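Local structure of putative polysaccharide deacetylase (Bdellovibrio bacteriovorus HD100, 5JP6) at residues N302-D306 with R319-V324; Q32-D36 with S49-P53; M155-A161 with S295-W301. The protein probably removes acetyl groups from peptidoglycan, as a putative zinc-binding polysaccharide deacetylase of carbohydrate esterase family 4. The protein carries 1 engineered substitution. All blocks are in the same frame, centred on the assembly; numbering follows the deposited sequence. Where two conformers were deposited one is given.

Contact 1: residues N302-D306 with R319-V324; sequences NIESD and RVLANV
N323 and E304 join the helix and the strand of a beta-alpha-beta unit: strand 303-304 leads through helix 313-327 to the parallel strand 330-335 in the NodB-type deacetylase fold. N323 ND2 gives its hydrogen to E304 O at 2.8 Å in an almost straight bond of 177°, with the acceptor in the plane of the asparagine amide. An amide suits this place, since its N-H can serve a strand carbonyl that turns to the helix. The carboxylate of E304 is engaged by the indole of W301 instead.

Hydrophobic contacts fill the inner side. I303 CG2, placed anti to the backbone nitrogen, rests on V324 CG2 at 3.8 Å, and V320 CG2 lies equally close to S305 CB. The short serine lets S305 CA come within 4.4 Å of V320 CA, while S305 OG bonds to L333 O on the next strand.

The charged pair closes the outer end. R319, bent at its second and third torsions, forms a salt bridge from NH1 to D306 OD2, 3.0 Å long and bent at 139°, with the carboxylate and guanidinium planes 67° apart. A water donates to D306 OD2 at 2.6 Å and accepts from N323 ND2 at 3.2 Å.

Contact 2: residues Q32-D36 with S49-P53; sequences QAVSD and SEANP
S49 OG donates its hydrogen to D36 OD2 at 2.8 Å, tying the loop before helix 53-66 to helix 24-39. The bond reaches the lone pair of OD2 that points away from the other carboxylate oxygen. Beside it the methyl of A51 lies against Q32, 3.7 Å from CD. The glutamine is extended, with CG anti to the backbone N (chi1 -173°), which lays CB, CG and CD along the A51 methyl. A33 CB meets the A51 backbone, 3.2 Å from O, and P53 CG lies 4.4 Å from A33 CB, a marginal contact. Alanine suits both positions, for a short side chain on each side lets the backbones approach to 4.8 Å between A33 CA and A51 CA.

The second shell sets these groups in place. S49 OG also accepts from A51 N at 2.9 Å, forming an ST turn that holds the hydroxyl oxygen while its hydrogen serves D36. Farther along, N52 is the N-cap of helix 53-66, its OD1 accepting from E54 N. P53 opens that helix, in whose first turn a proline costs no helical bond. W46 of helix 43-47 touches D36, N52 and P53, and L92 and F93 pack on A33 and P53.

A serine that donates to a carboxylate and accepts from a peptide N-H thus couples the shape of the turn to its hold on the helix, and the carboxylate is probably stabilised as the anion.

Contact 3: residues M155-A161 with S295-W301; sequences MSNGYMA and STGEFAW
Y159 O accepts from E298 N at 2.7 Å, the first of three backbone bonds that pair strands 160-161 and 297-299 in parallel within the sheet of this NodB-type fold. The others run from A161 N to E298 O (2.9 Å) and from A300 N to A161 O, A161 thus using both its N-H and its carbonyl. Before the strands, S295 OG donates to S156 O at 2.6 Å, tilted from the carbonyl plane, and is hydrogen-bonded to K374 NZ as well. S295, with positive phi, is the C-prime residue of the Schellman motif ending helix 285-293. Just before the strands pair, a water accepts from Y159 N and may donate to T296 O.

On the sheet face of A161 and F299, the alanine methyl sits over the phenylalanine ring, 3.9 Å from its centroid. The edge of Y159 turns toward the F299 face in an offset edge-to-face pair, planes 63° apart, while M155 CE approaches the ring edge, 3.8 Å from CZ. G297, with no side chain, leaves room for M155 SD, 4.1 Å from G297 CA. On the other face M160 turns after CG (chi2 73°), laying SD 3.3 Å from E298 CD and CE against A300 CB.

Backbone pairing sets the register, while the chemistry divides the faces: one apolar, built round the F299 ring, the other a thioether beside a glutamate whose charge is probably balanced by its salt bridge to K288.

How the contacts relate
Along the chain the order is contact 2, then contact 3, then contact 1. Contact 2 is apart from the others, joining helix 24-39 to the loop that leads into helix 53-66, with its centre about 23 Å from that of contact 1 and about 32 Å from that of contact 3. Contacts 1 and 3 both reach the same parallel sheet: segment 295-301 runs directly into 302-306, so strands 297-299 and 303-304 follow each other, although the two centres are about 22 Å apart. At that junction W301 meets the zinc ligand Y280, so the connection between the two strands borders the metal site. Contact 3 ties an earlier strand into this sheet, and contact 1 packs a helix on it.

Contact 1: residues N302-D306 with R319-V324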
# COMPACT_ATOMS: atom_id res chain seq x y z
N ASN A 302 -13.81 -0.30 6.30
CA ASN A 302 -14.62 0.79 6.86
C ASN A 302 -13.83 1.87 7.57
O ASN A 302 -14.39 2.89 7.91
CB ASN A 302 -15.70 0.26 7.80
CG ASN A 302 -15.13 -0.35 9.04
OD1 ASN A 302 -14.31 -1.27 8.99
ND2 ASN A 302 -15.55 0.15 10.19
N ILE A 303 -12.56 1.62 7.83
CA ILE A 303 -11.70 2.60 8.51
C ILE A 303 -10.65 3.08 7.50
O ILE A 303 -9.73 2.32 7.13
CB ILE A 303 -11.02 2.02 9.77
CG1 ILE A 303 -12.05 1.57 10.79
CG2 ILE A 303 -10.08 3.05 10.39
CD1 ILE A 303 -11.51 0.63 11.83
N GLU A 304 -10.77 4.34 7.08
CA GLU A 304 -9.83 4.96 6.13
C GLU A 304 -8.64 5.57 6.87
O GLU A 304 -8.79 6.18 7.90
CB GLU A 304 -10.54 5.99 5.28
CG GLU A 304 -11.23 5.22 4.14
CD GLU A 304 -12.42 5.87 3.54
OE1 GLU A 304 -12.79 6.99 3.94
OE2 GLU A 304 -12.98 5.21 2.64
N SER A 305 -7.45 5.37 6.30
CA SER A 305 -6.27 6.07 6.73
C SER A 305 -6.03 7.34 5.96
O SER A 305 -5.34 8.24 6.47
CB SER A 305 -5.03 5.18 6.63
OG SER A 305 -4.72 4.89 5.28
N ASP A 306 -6.56 7.40 4.73
CA ASP A 306 -6.20 8.49 3.81
C ASP A 306 -4.67 8.60 3.63
O ASP A 306 -4.16 9.69 3.37
CB ASP A 306 -6.78 9.82 4.29
CG ASP A 306 -8.28 9.88 4.20
OD1 ASP A 306 -8.88 9.14 3.43
OD2 ASP A 306 -8.82 10.81 4.87
N ARG A 319 -5.79 11.33 11.68
CA ARG A 319 -6.91 10.92 10.84
C ARG A 319 -7.24 9.44 11.01
O ARG A 319 -8.40 9.07 11.22
CB ARG A 319 -6.61 11.24 9.40
CG ARG A 319 -7.67 10.76 8.43
CD ARG A 319 -9.09 11.22 8.74
NE ARG A 319 -9.26 12.65 8.81
CZ ARG A 319 -9.65 13.45 7.82
NH1 ARG A 319 -9.88 13.02 6.60
NH2 ARG A 319 -9.82 14.75 8.08
N VAL A 320 -6.22 8.58 10.92
CA VAL A 320 -6.52 7.17 11.02
C VAL A 320 -7.07 6.81 12.41
O VAL A 320 -8.01 6.02 12.54
CB VAL A 320 -5.35 6.28 10.57
CG1 VAL A 320 -4.17 6.30 11.56
CG2 VAL A 320 -5.82 4.87 10.34
N LEU A 321 -6.48 7.38 13.47
CA LEU A 321 -6.98 7.07 14.80
C LEU A 321 -8.37 7.67 15.06
O LEU A 321 -9.19 7.04 15.69
CB LEU A 321 -5.96 7.48 15.86
CG LEU A 321 -4.67 6.64 15.91
CD1 LEU A 321 -3.58 7.36 16.69
CD2 LEU A 321 -4.95 5.27 16.49
N ALA A 322 -8.63 8.87 14.54
CA ALA A 322 -9.99 9.42 14.63
C ALA A 322 -11.00 8.48 13.95
O ALA A 322 -12.08 8.22 14.48
CB ALA A 322 -10.05 10.80 14.01
N ASN A 323 -10.63 7.91 12.81
CA ASN A 323 -11.53 7.02 12.10
C ASN A 323 -11.68 5.70 12.82
O ASN A 323 -12.76 5.12 12.84
CB ASN A 323 -11.07 6.83 10.66
CG ASN A 323 -11.39 8.02 9.78
OD1 ASN A 323 -12.22 8.86 10.11
ND2 ASN A 323 -10.70 8.10 8.64
N VAL A 324 -10.58 5.19 13.39
CA VAL A 324 -10.69 3.98 14.23
C VAL A 324 -11.71 4.23 15.34
O VAL A 324 -12.63 3.42 15.54
CB VAL A 324 -9.32 3.58 14.86
CG1 VAL A 324 -9.51 2.53 15.94
CG2 VAL A 324 -8.36 3.08 13.77
O HOH W 1 -10.95 9.94 6.08

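Contact 2: residues Q32-D36 with S49-P53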
# COMPACT_ATOMS: atom_id res chain seq x y z
N GLN A 32 0.44 19.81 -10.95
CA GLN A 32 -0.91 19.20 -11.02
C GLN A 32 -1.08 17.98 -10.09
O GLN A 32 -2.14 17.77 -9.46
CB GLN A 32 -1.24 18.81 -12.45
CG GLN A 32 -2.68 18.33 -12.60
CD GLN A 32 -3.00 17.81 -13.97
OE1 GLN A 32 -2.14 17.80 -14.85
NE2 GLN A 32 -4.24 17.37 -14.17
N ALA A 33 -0.04 17.20 -10.00
CA ALA A 33 -0.04 16.05 -9.07
C ALA A 33 -0.28 16.52 -7.63
O ALA A 33 -1.11 16.00 -6.89
CB ALA A 33 1.27 15.32 -9.17
N VAL A 34 0.49 17.53 -7.26
CA VAL A 34 0.41 18.11 -5.92
C VAL A 34 -0.99 18.70 -5.68
O VAL A 34 -1.63 18.42 -4.64
CB VAL A 34 1.51 19.18 -5.71
CG1 VAL A 34 1.34 19.87 -4.37
CG2 VAL A 34 2.88 18.55 -5.79
N SER A 35 -1.46 19.51 -6.62
CA SER A 35 -2.81 20.09 -6.56
C SER A 35 -3.92 19.04 -6.46
O SER A 35 -4.82 19.17 -5.63
CB SER A 35 -3.08 20.96 -7.81
OG SER A 35 -4.44 21.43 -7.78
N ASP A 36 -3.87 18.03 -7.33
CA ASP A 36 -4.92 16.98 -7.35
C ASP A 36 -4.88 16.16 -6.05
O ASP A 36 -5.93 15.76 -5.53
CB ASP A 36 -4.76 16.01 -8.53
CG ASP A 36 -5.16 16.59 -9.85
OD1 ASP A 36 -5.55 17.78 -9.88
OD2 ASP A 36 -5.11 15.85 -10.86
N SER A 49 -7.33 10.82 -10.81
CA SER A 49 -6.42 11.88 -11.29
C SER A 49 -5.64 11.47 -12.51
O SER A 49 -5.23 10.32 -12.62
CB SER A 49 -5.41 12.27 -10.23
OG SER A 49 -4.45 13.18 -10.76
N GLU A 50 -5.39 12.44 -13.39
CA GLU A 50 -4.57 12.23 -14.58
C GLU A 50 -3.09 12.52 -14.34
O GLU A 50 -2.24 12.25 -15.22
CB GLU A 50 -5.09 13.12 -15.72
CG GLU A 50 -6.53 12.82 -16.13
CD GLU A 50 -6.97 13.64 -17.33
OE1 GLU A 50 -6.28 13.58 -18.37
OE2 GLU A 50 -8.00 14.36 -17.23
N ALA A 51 -2.79 13.06 -13.17
CA ALA A 51 -1.43 13.42 -12.81
C ALA A 51 -0.94 12.58 -11.64
O ALA A 51 -0.14 13.04 -10.83
CB ALA A 51 -1.34 14.89 -12.47
N ASN A 52 -1.40 11.33 -11.56
CA ASN A 52 -0.83 10.42 -10.58
C ASN A 52 0.67 10.23 -10.89
O ASN A 52 1.04 9.92 -12.02
CB ASN A 52 -1.52 9.09 -10.61
CG ASN A 52 -0.95 8.13 -9.60
OD1 ASN A 52 0.08 7.50 -9.83
ND2 ASN A 52 -1.63 7.99 -8.51
N PRO A 53 1.55 10.40 -9.90
CA PRO A 53 2.98 10.32 -10.22
C PRO A 53 3.41 9.03 -10.92
O PRO A 53 4.27 9.09 -11.81
CB PRO A 53 3.64 10.44 -8.85
CG PRO A 53 2.68 11.31 -8.09
CD PRO A 53 1.32 10.81 -8.50

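Contact 3: residues M155-A161 with S295-W301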
# COMPACT_ATOMS: atom_id res chain seq x y z
N MET A 155 -14.88 -18.93 3.23
CA MET A 155 -14.78 -18.29 1.95
C MET A 155 -15.14 -19.21 0.78
O MET A 155 -15.02 -18.84 -0.37
CB MET A 155 -13.41 -17.58 1.85
CG MET A 155 -13.31 -16.43 2.99
SD MET A 155 -11.87 -15.69 2.81
CE MET A 155 -11.62 -15.10 4.43
N SER A 156 -15.67 -20.40 1.09
CA SER A 156 -15.91 -21.41 0.07
C SER A 156 -16.93 -21.00 -0.99
O SER A 156 -16.82 -21.38 -2.16
CB SER A 156 -16.33 -22.71 0.73
OG SER A 156 -17.58 -22.58 1.40
N ASN A 157 -17.92 -20.21 -0.59
CA ASN A 157 -18.80 -19.57 -1.63
C ASN A 157 -18.74 -18.08 -1.45
O ASN A 157 -19.71 -17.35 -1.59
CB ASN A 157 -20.27 -20.10 -1.71
CG ASN A 157 -21.09 -19.46 -2.88
OD1 ASN A 157 -20.80 -19.64 -4.09
ND2 ASN A 157 -22.11 -18.67 -2.51
N GLY A 158 -17.51 -17.61 -1.25
CA GLY A 158 -17.20 -16.19 -1.16
C GLY A 158 -17.48 -15.65 0.23
O GLY A 158 -17.93 -16.36 1.14
N TYR A 159 -17.28 -14.36 0.38
CA TYR A 159 -17.40 -13.69 1.66
C TYR A 159 -17.21 -12.21 1.40
O TYR A 159 -16.23 -11.81 0.79
CB TYR A 159 -16.32 -14.20 2.63
CG TYR A 159 -16.25 -13.46 3.93
CD1 TYR A 159 -17.30 -13.47 4.80
CD2 TYR A 159 -15.11 -12.78 4.30
CE1 TYR A 159 -17.23 -12.80 6.02
CE2 TYR A 159 -15.03 -12.12 5.51
CZ TYR A 159 -16.09 -12.12 6.36
OH TYR A 159 -16.03 -11.44 7.54
N MET A 160 -18.14 -11.38 1.86
CA MET A 160 -18.03 -9.95 1.65
C MET A 160 -17.71 -9.29 2.98
O MET A 160 -18.52 -9.33 3.91
CB MET A 160 -19.36 -9.39 1.14
CG MET A 160 -19.40 -7.86 1.00
SD MET A 160 -18.41 -7.35 -0.42
CE MET A 160 -17.43 -6.02 0.33
N ALA A 161 -16.51 -8.70 3.07
CA ALA A 161 -16.03 -8.10 4.30
C ALA A 161 -16.02 -6.59 4.16
O ALA A 161 -15.35 -6.02 3.26
CB ALA A 161 -14.64 -8.60 4.63
N SER A 295 -14.61 -18.91 -5.02
CA SER A 295 -14.32 -19.23 -3.61
C SER A 295 -13.25 -18.29 -3.04
O SER A 295 -12.34 -18.71 -2.33
CB SER A 295 -13.91 -20.70 -3.47
OG SER A 295 -14.92 -21.59 -3.94
N THR A 296 -13.42 -17.00 -3.33
CA THR A 296 -12.48 -16.00 -2.90
C THR A 296 -13.23 -14.86 -2.23
O THR A 296 -14.20 -14.32 -2.79
CB THR A 296 -11.65 -15.46 -4.10
OG1 THR A 296 -10.94 -16.55 -4.72
CG2 THR A 296 -10.67 -14.42 -3.70
N GLY A 297 -12.81 -14.51 -1.02
CA GLY A 297 -13.45 -13.43 -0.27
C GLY A 297 -13.13 -12.07 -0.90
O GLY A 297 -12.05 -11.88 -1.44
N GLU A 298 -14.11 -11.17 -0.82
CA GLU A 298 -14.07 -9.81 -1.32
C GLU A 298 -13.95 -8.89 -0.13
O GLU A 298 -14.85 -8.80 0.70
CB GLU A 298 -15.34 -9.49 -2.12
CG GLU A 298 -15.41 -8.07 -2.67
CD GLU A 298 -16.74 -7.70 -3.27
OE1 GLU A 298 -17.53 -8.67 -3.57
OE2 GLU A 298 -17.02 -6.54 -3.51
N PHE A 299 -12.85 -8.17 -0.06
CA PHE A 299 -12.54 -7.36 1.12
C PHE A 299 -12.61 -5.89 0.75
O PHE A 299 -11.76 -5.36 0.01
CB PHE A 299 -11.18 -7.73 1.70
CG PHE A 299 -11.23 -8.98 2.52
CD1 PHE A 299 -11.35 -10.24 1.89
CD2 PHE A 299 -11.25 -8.93 3.91
CE1 PHE A 299 -11.49 -11.37 2.63
CE2 PHE A 299 -11.37 -10.10 4.65
CZ PHE A 299 -11.49 -11.31 4.00
N ALA A 300 -13.59 -5.20 1.34
CA ALA A 300 -13.64 -3.75 1.31
C ALA A 300 -13.02 -3.31 2.67
O ALA A 300 -12.11 -3.96 3.17
CB ALA A 300 -15.06 -3.29 1.09
N TRP A 301 -13.47 -2.22 3.25
CA TRP A 301 -12.91 -1.68 4.50
C TRP A 301 -13.95 -0.68 5.03
O TRP A 301 -14.84 -0.24 4.30
CB TRP A 301 -11.55 -0.97 4.30
CG TRP A 301 -11.65 0.23 3.40
CD1 TRP A 301 -11.83 1.53 3.81
CD2 TRP A 301 -11.60 0.24 1.99
NE1 TRP A 301 -11.92 2.34 2.71
CE2 TRP A 301 -11.78 1.58 1.58
CE3 TRP A 301 -11.44 -0.75 1.01
CZ2 TRP A 301 -11.79 1.95 0.27
CZ3 TRP A 301 -11.46 -0.36 -0.31
CH2 TRP A 301 -11.64 0.97 -0.66
O HOH W 2 -16.66 -13.26 -2.23